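Local coordinates for protein NADH kinase POS5, mitochondrial (Saccharomyces cerevisiae, PDB 3AFO) that phosphorylates NADH, and less readily NAD(+), with ATP in yeast mitochondria, supplying NADPH as cellular reductant, at residues 11-16 against 109-114; 72-77 against 102-107; 178-183 against 195-200; 276-281 against 319-324. One frame throughout, in Å; residues are numbered along the deposited sequence. Where two conformers were deposited one is given.

Contact 1 of 4, residues 11-16 against 109-114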
# COMPACT_ATOMS: atom_id res chain seq x y z
N LYS A 11 53.96 -1.98 -1.11
CA LYS A 11 54.58 -0.64 -1.17
C LYS A 11 53.62 0.49 -0.74
O LYS A 11 52.40 0.39 -0.95
CB LYS A 11 55.10 -0.35 -2.58
CG LYS A 11 56.36 -1.13 -2.95
CD LYS A 11 56.93 -0.66 -4.27
CE LYS A 11 58.04 -1.58 -4.74
NZ LYS A 11 58.62 -1.10 -6.03
N PRO A 12 54.17 1.58 -0.15
CA PRO A 12 53.34 2.74 0.23
C PRO A 12 52.62 3.32 -0.97
O PRO A 12 53.25 3.56 -2.00
CB PRO A 12 54.37 3.74 0.77
CG PRO A 12 55.51 2.87 1.24
CD PRO A 12 55.58 1.77 0.24
N VAL A 13 51.31 3.54 -0.85
CA VAL A 13 50.54 4.12 -1.95
C VAL A 13 50.95 5.57 -2.26
O VAL A 13 50.76 6.05 -3.38
CB VAL A 13 48.99 3.97 -1.73
CG1 VAL A 13 48.51 4.81 -0.56
CG2 VAL A 13 48.24 4.30 -3.01
N ASN A 14 51.54 6.25 -1.28
CA ASN A 14 52.07 7.60 -1.55
C ASN A 14 53.21 7.61 -2.58
O ASN A 14 53.63 8.68 -2.99
CB ASN A 14 52.48 8.32 -0.26
CG ASN A 14 53.66 7.68 0.42
OD1 ASN A 14 54.57 7.17 -0.22
ND2 ASN A 14 53.66 7.72 1.75
N ASN A 15 53.69 6.44 -2.97
CA ASN A 15 54.65 6.33 -4.08
C ASN A 15 53.99 6.62 -5.43
O ASN A 15 54.69 6.81 -6.43
CB ASN A 15 55.29 4.94 -4.14
CG ASN A 15 56.21 4.66 -2.97
OD1 ASN A 15 56.45 5.51 -2.11
ND2 ASN A 15 56.75 3.44 -2.93
N LEU A 16 52.66 6.63 -5.45
CA LEU A 16 51.90 6.87 -6.69
C LEU A 16 51.51 8.34 -6.85
O LEU A 16 51.45 9.08 -5.87
CB LEU A 16 50.65 5.99 -6.74
CG LEU A 16 50.83 4.47 -6.58
CD1 LEU A 16 49.49 3.75 -6.67
CD2 LEU A 16 51.82 3.91 -7.62
N GLN A 109 43.05 8.34 3.42
CA GLN A 109 43.38 9.65 2.84
C GLN A 109 44.41 9.52 1.73
O GLN A 109 44.29 10.15 0.69
CB GLN A 109 43.90 10.63 3.91
CG GLN A 109 43.33 10.42 5.31
CD GLN A 109 44.08 9.34 6.10
OE1 GLN A 109 43.51 8.29 6.44
NE2 GLN A 109 45.35 9.61 6.41
N ASP A 110 45.43 8.70 1.97
CA ASP A 110 46.45 8.41 0.96
C ASP A 110 45.84 7.71 -0.27
O ASP A 110 46.17 8.05 -1.40
CB ASP A 110 47.57 7.54 1.56
CG ASP A 110 48.58 8.34 2.38
OD1 ASP A 110 48.23 9.39 2.96
OD2 ASP A 110 49.75 7.91 2.44
N ILE A 111 44.96 6.74 -0.04
CA ILE A 111 44.33 6.00 -1.13
C ILE A 111 43.39 6.91 -1.93
O ILE A 111 43.45 6.95 -3.16
CB ILE A 111 43.56 4.75 -0.62
CG1 ILE A 111 44.55 3.72 -0.06
CG2 ILE A 111 42.68 4.16 -1.72
CD1 ILE A 111 43.90 2.45 0.46
N VAL A 112 42.55 7.64 -1.20
CA VAL A 112 41.56 8.53 -1.78
C VAL A 112 42.14 9.53 -2.79
O VAL A 112 41.56 9.76 -3.86
CB VAL A 112 40.78 9.26 -0.63
CG1 VAL A 112 40.02 10.45 -1.13
CG2 VAL A 112 39.84 8.27 0.07
N ASN A 113 43.30 10.09 -2.46
CA ASN A 113 44.00 11.09 -3.28
C ASN A 113 44.58 10.58 -4.58
O ASN A 113 44.87 11.37 -5.50
CB ASN A 113 45.16 11.71 -2.48
CG ASN A 113 44.69 12.50 -1.28
OD1 ASN A 113 45.40 12.59 -0.28
ND2 ASN A 113 43.49 13.07 -1.37
N ARG A 114 44.76 9.27 -4.67
CA ARG A 114 45.52 8.69 -5.78
C ARG A 114 44.73 7.76 -6.69
O ARG A 114 45.20 7.38 -7.75
CB ARG A 114 46.79 8.04 -5.25
CG ARG A 114 47.81 9.11 -4.86
CD ARG A 114 48.80 8.61 -3.84
NE ARG A 114 49.74 9.67 -3.49
CZ ARG A 114 49.67 10.41 -2.39
NH1 ARG A 114 48.70 10.21 -1.50
NH2 ARG A 114 50.59 11.34 -2.17
O HOH W 1 51.14 5.85 1.46

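Contact 2 of 4, residues 72-77 against 102-107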
# COMPACT_ATOMS: atom_id res chain seq x y z
N GLU A 72 51.46 -0.38 -17.17
CA GLU A 72 51.29 0.98 -16.63
C GLU A 72 50.38 1.06 -15.39
O GLU A 72 50.38 2.06 -14.67
CB GLU A 72 50.79 1.93 -17.73
CG GLU A 72 49.28 1.83 -18.07
CD GLU A 72 48.94 0.75 -19.10
OE1 GLU A 72 49.67 -0.26 -19.23
OE2 GLU A 72 47.90 0.92 -19.78
N VAL A 73 49.62 -0.01 -15.13
CA VAL A 73 48.62 -0.02 -14.06
C VAL A 73 49.22 -0.27 -12.68
O VAL A 73 50.04 -1.17 -12.50
CB VAL A 73 47.45 -1.00 -14.37
CG1 VAL A 73 46.68 -1.39 -13.10
CG2 VAL A 73 46.51 -0.38 -15.39
N ASN A 74 48.79 0.53 -11.71
CA ASN A 74 49.18 0.36 -10.32
C ASN A 74 47.99 -0.06 -9.48
O ASN A 74 46.96 0.63 -9.48
CB ASN A 74 49.79 1.65 -9.78
CG ASN A 74 50.91 2.17 -10.68
OD1 ASN A 74 51.87 1.45 -10.97
ND2 ASN A 74 50.78 3.41 -11.15
N VAL A 75 48.15 -1.16 -8.75
CA VAL A 75 47.09 -1.76 -7.94
C VAL A 75 47.14 -1.27 -6.49
O VAL A 75 48.16 -1.42 -5.80
CB VAL A 75 47.16 -3.32 -7.96
CG1 VAL A 75 46.30 -3.94 -6.85
CG2 VAL A 75 46.78 -3.87 -9.32
N ILE A 76 46.03 -0.70 -6.04
CA ILE A 76 45.87 -0.26 -4.67
C ILE A 76 44.81 -1.13 -3.98
O ILE A 76 43.74 -1.36 -4.54
CB ILE A 76 45.41 1.21 -4.61
CG1 ILE A 76 46.28 2.11 -5.50
CG2 ILE A 76 45.40 1.68 -3.17
CD1 ILE A 76 45.65 3.51 -5.82
N VAL A 77 45.12 -1.60 -2.77
CA VAL A 77 44.15 -2.33 -1.93
C VAL A 77 44.31 -1.83 -0.51
O VAL A 77 45.29 -1.15 -0.21
CB VAL A 77 44.31 -3.89 -1.99
CG1 VAL A 77 44.12 -4.40 -3.40
CG2 VAL A 77 45.67 -4.35 -1.43
N ILE A 102 53.39 -6.17 -7.24
CA ILE A 102 53.41 -5.03 -6.32
C ILE A 102 51.98 -4.62 -5.96
O ILE A 102 51.15 -4.45 -6.83
CB ILE A 102 54.19 -3.83 -6.90
CG1 ILE A 102 55.63 -4.24 -7.26
CG2 ILE A 102 54.19 -2.67 -5.90
CD1 ILE A 102 56.37 -3.23 -8.14
N LEU A 103 51.73 -4.51 -4.66
CA LEU A 103 50.45 -4.05 -4.14
C LEU A 103 50.72 -2.77 -3.37
O LEU A 103 51.46 -2.78 -2.39
CB LEU A 103 49.85 -5.08 -3.19
CG LEU A 103 49.61 -6.50 -3.73
CD1 LEU A 103 49.02 -7.38 -2.64
CD2 LEU A 103 48.71 -6.48 -4.97
N TYR A 104 50.11 -1.68 -3.81
CA TYR A 104 50.22 -0.41 -3.09
C TYR A 104 49.11 -0.28 -2.06
O TYR A 104 47.95 -0.62 -2.33
CB TYR A 104 50.22 0.76 -4.06
CG TYR A 104 51.37 0.70 -5.03
CD1 TYR A 104 52.61 1.28 -4.72
CD2 TYR A 104 51.23 0.06 -6.26
CE1 TYR A 104 53.67 1.20 -5.60
CE2 TYR A 104 52.29 -0.01 -7.14
CZ TYR A 104 53.50 0.56 -6.80
OH TYR A 104 54.54 0.48 -7.69
N THR A 105 49.47 0.21 -0.88
CA THR A 105 48.52 0.37 0.21
C THR A 105 48.91 1.50 1.16
O THR A 105 50.04 1.99 1.14
CB THR A 105 48.35 -0.95 1.01
OG1 THR A 105 47.16 -0.87 1.78
CG2 THR A 105 49.54 -1.20 1.95
N GLY A 106 47.95 1.91 1.98
CA GLY A 106 48.18 2.91 3.02
C GLY A 106 46.86 3.34 3.65
O GLY A 106 45.84 2.68 3.44
N PRO A 107 46.88 4.44 4.42
CA PRO A 107 45.66 5.00 5.04
C PRO A 107 44.68 5.56 3.99
O PRO A 107 45.10 5.98 2.91
CB PRO A 107 46.19 6.14 5.91
CG PRO A 107 47.71 5.94 5.98
CD PRO A 107 48.09 5.21 4.76
O HOH W 2 50.55 -2.76 -8.84

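Contact 3 of 4, residues 178-183 against 195-200. With NAI (1,4-dihydronicotinamide adenine dinucleotide), chain C.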
# COMPACT_ATOMS: atom_id res chain seq x y z
N ARG A 178 25.00 8.97 -10.59
CA ARG A 178 24.14 8.80 -9.43
C ARG A 178 24.48 9.90 -8.45
O ARG A 178 25.65 10.12 -8.15
CB ARG A 178 24.35 7.43 -8.77
CG ARG A 178 24.09 6.21 -9.64
CD ARG A 178 24.34 4.93 -8.83
NE ARG A 178 24.17 3.67 -9.57
CZ ARG A 178 22.99 3.13 -9.88
NH1 ARG A 178 21.84 3.74 -9.56
NH2 ARG A 178 22.95 1.98 -10.55
N THR A 179 23.46 10.59 -7.96
CA THR A 179 23.64 11.71 -7.04
C THR A 179 23.88 11.22 -5.61
O THR A 179 23.58 10.07 -5.29
CB THR A 179 22.42 12.66 -7.09
OG1 THR A 179 22.62 13.74 -6.17
CG2 THR A 179 21.17 11.90 -6.73
N ARG A 180 24.42 12.10 -4.77
CA ARG A 180 24.71 11.79 -3.37
C ARG A 180 23.94 12.74 -2.46
O ARG A 180 23.77 13.92 -2.79
CB ARG A 180 26.20 11.97 -3.08
CG ARG A 180 27.11 10.87 -3.59
CD ARG A 180 28.50 10.98 -2.95
NE ARG A 180 29.22 12.17 -3.42
CZ ARG A 180 30.44 12.53 -3.01
NH1 ARG A 180 31.11 11.79 -2.13
NH2 ARG A 180 31.00 13.64 -3.50
N LEU A 181 23.52 12.22 -1.31
CA LEU A 181 22.97 13.04 -0.23
C LEU A 181 24.05 13.35 0.82
O LEU A 181 25.04 12.62 0.96
CB LEU A 181 21.79 12.34 0.45
CG LEU A 181 20.50 12.09 -0.32
CD1 LEU A 181 19.49 11.35 0.56
CD2 LEU A 181 19.89 13.37 -0.84
N GLU A 182 23.84 14.45 1.53
CA GLU A 182 24.66 14.81 2.68
C GLU A 182 23.81 14.80 3.92
O GLU A 182 22.72 15.38 3.93
CB GLU A 182 25.26 16.20 2.50
CG GLU A 182 26.36 16.30 1.49
CD GLU A 182 27.03 17.67 1.51
OE1 GLU A 182 26.75 18.48 2.42
OE2 GLU A 182 27.82 17.94 0.59
N CYS A 183 24.28 14.10 4.95
CA CYS A 183 23.65 14.14 6.26
C CYS A 183 24.52 14.98 7.20
O CYS A 183 25.70 14.68 7.38
CB CYS A 183 23.48 12.72 6.81
SG CYS A 183 22.82 12.64 8.48
N VAL A 195 29.37 15.44 9.33
CA VAL A 195 28.90 15.27 7.95
C VAL A 195 29.20 13.87 7.40
O VAL A 195 30.32 13.37 7.48
CB VAL A 195 29.49 16.35 7.01
CG1 VAL A 195 28.81 16.32 5.64
CG2 VAL A 195 29.37 17.74 7.64
N THR A 196 28.18 13.24 6.83
CA THR A 196 28.33 11.96 6.15
C THR A 196 27.68 12.04 4.76
O THR A 196 26.83 12.90 4.50
CB THR A 196 27.73 10.79 6.96
OG1 THR A 196 26.43 11.15 7.43
CG2 THR A 196 28.61 10.46 8.17
N HIS A 197 28.09 11.14 3.87
CA HIS A 197 27.62 11.13 2.50
C HIS A 197 26.95 9.80 2.17
O HIS A 197 27.43 8.74 2.56
CB HIS A 197 28.77 11.42 1.55
CG HIS A 197 29.41 12.76 1.79
ND1 HIS A 197 30.27 13.00 2.84
CD2 HIS A 197 29.28 13.93 1.13
CE1 HIS A 197 30.65 14.26 2.81
NE2 HIS A 197 30.07 14.85 1.78
N ALA A 198 25.83 9.88 1.45
CA ALA A 198 24.99 8.71 1.19
C ALA A 198 24.75 8.50 -0.29
O ALA A 198 24.36 9.42 -1.01
CB ALA A 198 23.65 8.83 1.93
N MET A 199 24.96 7.26 -0.73
CA MET A 199 24.63 6.86 -2.09
C MET A 199 23.20 6.28 -2.16
O MET A 199 22.50 6.47 -3.16
CB MET A 199 25.66 5.83 -2.55
CG MET A 199 25.37 5.16 -3.84
SD MET A 199 26.83 4.22 -4.34
CE MET A 199 26.27 3.71 -5.94
N ASN A 200 22.83 5.56 -1.11
CA ASN A 200 21.52 4.92 -0.98
C ASN A 200 20.57 5.76 -0.16
O ASN A 200 19.55 6.27 -0.66
CB ASN A 200 21.67 3.58 -0.26
CG ASN A 200 21.51 2.37 -1.16
OD1 ASN A 200 21.45 1.25 -0.66
ND2 ASN A 200 21.44 2.58 -2.47
PA NAI C . 22.63 -5.49 3.65
O1A NAI C . 23.25 -6.67 2.97
O2A NAI C . 22.18 -5.74 5.19
O5B NAI C . 21.30 -5.04 2.96
C5B NAI C . 21.32 -4.95 1.62
C4B NAI C . 20.17 -5.72 1.07
O4B NAI C . 19.53 -4.67 0.30
C3B NAI C . 20.92 -6.63 0.09
O3B NAI C . 20.04 -7.65 -0.38
C2B NAI C . 21.25 -5.63 -1.02
O2B NAI C . 21.41 -6.27 -2.28
C1B NAI C . 19.98 -4.78 -1.07
N9A NAI C . 20.27 -3.41 -1.59
C8A NAI C . 21.12 -2.51 -1.09
N7A NAI C . 21.08 -1.41 -1.85
C5A NAI C . 20.19 -1.60 -2.82
C6A NAI C . 19.72 -0.83 -3.88
N6A NAI C . 20.16 0.42 -4.12
N1A NAI C . 18.79 -1.37 -4.69
C2A NAI C . 18.32 -2.60 -4.51
N3A NAI C . 18.75 -3.35 -3.50
C4A NAI C . 19.68 -2.88 -2.65
O3 NAI C . 23.64 -4.17 3.74
PN NAI C . 24.37 -3.55 2.46
O1N NAI C . 24.40 -4.54 1.34
O2N NAI C . 25.59 -2.91 3.01
O5D NAI C . 23.39 -2.35 1.93
C5D NAI C . 22.98 -1.32 2.81
C4D NAI C . 21.51 -0.99 2.56
O4D NAI C . 20.74 -1.99 3.25
C3D NAI C . 21.06 0.30 3.23
O3D NAI C . 21.39 1.44 2.43
C2D NAI C . 19.53 0.08 3.29
O2D NAI C . 18.90 0.71 2.17
C1D NAI C . 19.41 -1.47 3.15
N1N NAI C . 18.58 -1.96 4.27
C2N NAI C . 17.36 -2.53 3.96
C3N NAI C . 16.51 -2.99 4.95
C7N NAI C . 15.17 -3.64 4.53
O7N NAI C . 14.38 -4.11 5.35
N7N NAI C . 14.94 -3.65 3.23
C4N NAI C . 16.91 -2.88 6.29
C5N NAI C . 18.15 -2.30 6.63
C6N NAI C . 19.00 -1.82 5.63
O HOH W 3 22.93 7.72 -5.84
O HOH W 4 26.15 12.43 9.80

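Contact 4 of 4, residues 276-281 against 319-324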
# COMPACT_ATOMS: atom_id res chain seq x y z
N LEU A 276 10.39 14.48 -3.11
CA LEU A 276 10.73 15.89 -2.92
C LEU A 276 11.74 16.34 -3.97
O LEU A 276 12.46 15.50 -4.51
CB LEU A 276 11.29 16.10 -1.51
CG LEU A 276 10.51 15.53 -0.33
CD1 LEU A 276 11.30 15.72 0.98
CD2 LEU A 276 9.12 16.16 -0.22
N PRO A 277 11.78 17.66 -4.28
CA PRO A 277 12.77 18.23 -5.19
C PRO A 277 14.19 17.97 -4.71
O PRO A 277 14.43 17.94 -3.49
CB PRO A 277 12.49 19.73 -5.09
CG PRO A 277 11.14 19.84 -4.63
CD PRO A 277 10.93 18.70 -3.71
N HIS A 278 15.12 17.83 -5.64
CA HIS A 278 16.53 17.64 -5.28
C HIS A 278 17.08 18.85 -4.52
O HIS A 278 18.03 18.72 -3.75
CB HIS A 278 17.38 17.33 -6.52
CG HIS A 278 17.76 18.54 -7.30
ND1 HIS A 278 18.99 19.16 -7.17
CD2 HIS A 278 17.05 19.29 -8.19
CE1 HIS A 278 19.03 20.22 -7.97
NE2 HIS A 278 17.87 20.32 -8.59
N SER A 279 16.43 20.00 -4.71
CA SER A 279 16.81 21.27 -4.08
C SER A 279 16.37 21.42 -2.62
O SER A 279 16.73 22.40 -1.96
CB SER A 279 16.22 22.42 -4.91
OG SER A 279 14.80 22.27 -5.06
N SER A 280 15.60 20.45 -2.12
CA SER A 280 15.00 20.51 -0.77
C SER A 280 16.00 20.57 0.37
O SER A 280 17.08 20.03 0.28
CB SER A 280 14.11 19.29 -0.54
OG SER A 280 12.99 19.32 -1.40
N HIS A 281 15.59 21.23 1.46
CA HIS A 281 16.35 21.31 2.69
C HIS A 281 15.50 20.58 3.73
O HIS A 281 14.36 20.96 4.00
CB HIS A 281 16.52 22.79 3.07
CG HIS A 281 17.22 23.02 4.38
ND1 HIS A 281 16.54 23.05 5.58
CD2 HIS A 281 18.52 23.23 4.67
CE1 HIS A 281 17.40 23.27 6.56
NE2 HIS A 281 18.61 23.39 6.04
N VAL A 319 19.45 17.18 6.00
CA VAL A 319 19.72 16.38 4.82
C VAL A 319 19.49 17.20 3.57
O VAL A 319 18.43 17.81 3.39
CB VAL A 319 18.86 15.08 4.79
CG1 VAL A 319 19.08 14.32 3.49
CG2 VAL A 319 19.21 14.17 5.98
N ILE A 320 20.51 17.23 2.72
CA ILE A 320 20.47 17.96 1.47
C ILE A 320 21.15 17.12 0.40
O ILE A 320 21.92 16.20 0.71
CB ILE A 320 21.20 19.36 1.55
CG1 ILE A 320 22.65 19.21 2.06
CG2 ILE A 320 20.42 20.37 2.39
CD1 ILE A 320 23.56 20.46 1.78
N ASN A 321 20.88 17.44 -0.86
CA ASN A 321 21.64 16.90 -1.97
C ASN A 321 23.02 17.56 -1.99
O ASN A 321 23.17 18.70 -1.55
CB ASN A 321 20.92 17.21 -3.28
CG ASN A 321 21.35 16.31 -4.41
OD1 ASN A 321 21.65 16.77 -5.51
ND2 ASN A 321 21.39 15.01 -4.15
N GLU A 322 24.02 16.83 -2.47
CA GLU A 322 25.38 17.35 -2.64
C GLU A 322 25.41 18.71 -3.38
O GLU A 322 26.11 19.65 -2.96
CB GLU A 322 26.23 16.32 -3.38
CG GLU A 322 27.71 16.56 -3.30
CD GLU A 322 28.49 15.69 -4.26
OE1 GLU A 322 27.90 14.73 -4.82
OE2 GLU A 322 29.70 15.97 -4.44
N VAL A 323 24.65 18.81 -4.46
CA VAL A 323 24.55 20.06 -5.22
C VAL A 323 23.11 20.49 -5.48
O VAL A 323 22.21 19.65 -5.60
CB VAL A 323 25.31 19.98 -6.57
CG1 VAL A 323 26.83 20.05 -6.36
CG2 VAL A 323 24.91 18.73 -7.35
N GLY A 324 22.89 21.81 -5.55
CA GLY A 324 21.63 22.37 -6.03
C GLY A 324 20.57 22.68 -5.00
O GLY A 324 19.44 22.98 -5.37
O HOH W 5 19.11 19.62 -1.28

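Contact 1 of 4, residues 11-16 against 109-114
Along the helical segment 109-114, D110 is the first residue to meet segment 11-16, a strand end that runs into a short 3-10 turn. CB of D110 packs against CG1 of V13 at 3.6 Å, the two side chains crossing obliquely. Its carboxylate lies alongside the N14 side chain, and OD2 receives a hydrogen bond from a water at 2.7 Å; that water in turn accepts the backbone N-H of N14, so the carboxylate reaches the 3-10 turn through solvent. I111 follows on the buried side, its CG1 at 4.1 Å from V13 CG1. This V13 methyl sits in the crowded position between its own backbone N and carbonyl carbon (chi1 67°), which turns it to the helix. R114 makes the largest contribution. With CG beside the backbone N and the chain extended from CG to NE, its CD passes 3.3 Å from V13 O and its NE donates to L16 O at 3.0 Å. The bond is bent, 142° at the hydrogen; L16 O lies in the guanidinium plane, whereas NE stands above the carbonyl plane. CA of N14 covers one guanidinium face toward its rim. On the helix side NH1 turns back to D110 O in a weak bond of 3.3 Å, so two carbonyls, one from each segment, help to fix the group's rotation. Strand 8-12 pairs with strand 101-105, V13 just beyond its end bonds to T105, helix 108-114 follows, and V13, L16 and I111 all rest on I76 of strand 74-76.

Contact 2 of 4, residues 72-77 against 102-107
A single backbone bridge between strand 74-76, at the border of the five-stranded parallel sheet of the N-terminal alpha/beta domain, and strand 101-105 joins these segments. I76 is the bridged residue on one side and Y104 on the other. Y104 N donates to V75 O at 2.8 Å and Y104 O accepts from V77 N at 3.0 Å, both nearly along the C=O axes. The same Y104 O lies 3.2 Å from I76 CA in a CA-H...O contact. One step on, T105 OG1, anti to its backbone N (chi1 -163°), donates to V77 O at 2.7 Å. At the other end a water accepts from V75 N and donates to I102 O, continuing the link where the strands, 50° apart in direction, diverge. Strand 101-105 also pairs with strand 8-12 in a two-stranded parallel sheet, so this bridge ties that small sheet to the edge of the larger one. V75 CG1 meets L103 CD2 at 4.0 Å, the side chains side by side and pointing the same way. The Y104 ring has V75 O at its edge, in plane, and N74 CB 4.0 Å from CE2; the N74 amide, its ND2 hydrogen-bonded to N43 OD1, stands 80° to the ring, which L16 also touches. An alanine here removes the ring and would probably loosen the packing of N74 and L16 beside the bridge.

Contact 3 of 4, residues 178-183 against 195-200
E182 and H197 lie side by side across a non-hydrogen-bonded antiparallel pair, pointing the same way, with the carboxylate and imidazole planes 69° apart. The contact runs through E182 CG, which lies 3.8 Å from H197 CD2; OE2 stays 4.0 Å from NE2, near enough that the carboxylate might favour a protonated ring. As a directly opposed pair they leave the same face of the sheet, CG beside the backbone N in both. R180, bent at chi3, brings its guanidinium over from the same side, with H197 CD2 over one face; its NH2 makes a salt bridge to E322, and NH1 and NH2 donate to the carbonyls of F134 and T137. The opposite face carries L181 with A198, CB to CB at 4.2 Å, and C183 with T196, where C183 CB touches T196 OG1 at 3.4 Å. T196 holds that hydroxyl in the crowded position between N and carbonyl carbon (chi1 47°), and a water joins it to C183 O, the latter bond weak. These two are hydrogen-bonded pairs, each closed by two reciprocal N-H...O bonds of 2.9 Å. Beyond A198 the strands part: water bridges T179 O to M199 O, and the extended M199 side chain brings CE to R178 CD at 3.7 Å. N200 then turns to the dinucleotide, its side chain close to the adenine and to O3D of the nicotinamide ribose, while D304 accepts the backbone N-H groups of M199 and N200. This is an antiparallel beta hairpin, strands 174-186 and 194-198, whose outgoing strand leads into the NADH pocket of the NAD kinase fold.

Contact 4 of 4, residues 276-281 against 319-324
From CB, the H278 side chain takes the crowded position between its backbone N and carbonyl carbon (chi1 81°), and its ring swings round toward segment 319-324. ND1 arrives 3.6 Å from V323 O, which lies at the ring edge and in its plane, and 3.9 Å from N321 OD1; the N321 amide, whose ND2 is hydrogen-bonded to T179 OG1, stands 86° to the ring. CE1, at the tip, reaches G324, 3.8 Å from its O and 3.9 Å from its CA; a CB on G324 would collide with this atom. H278 opens the corner of a type I turn from P277 to S280, where P277 O accepts from both S280 N and S280 OG. The turn leads from strand 274-277 of the six-stranded antiparallel sheet toward strand 282-286, which pairs with strand 316-321 in the large antiparallel sheet that also holds strand 174-186. An alanine here removes the ring that meets V323 O and G324, and would probably leave the turn less firmly seated against 321-324. On the backbone side, H278 O lies 3.3 Å from N321 CB. A water donates to H278 O and to S280 O while accepting from N321 N. Further along, I320 CG2 lies 4.1 Å from H281 CD2.

Contacts 1 and 2 form one unit in the N-terminal domain, their centres 8 Å apart: they touch through probable hydrogen bonds, V13 N to T105 O at 2.8 Å and K11 N to L103 O at 2.9 Å, and contact 2 falls within the chain length spanned by contact 1. Contacts 3 and 4, with centres 10 Å apart, both reach the same antiparallel sheet, where strands 174-186 and 316-321 are neighbours; E182 N to I320 O and T179 OG1 to N321 ND2, each 2.7 Å, are probable hydrogen bonds. Between the pairs lie about 24 to 36 Å, centre to centre. Only contact 3 includes a residue of the NADH pocket, N200; in contact 4 the V319 side chain stays about 13 Å from a bound dinucleotide.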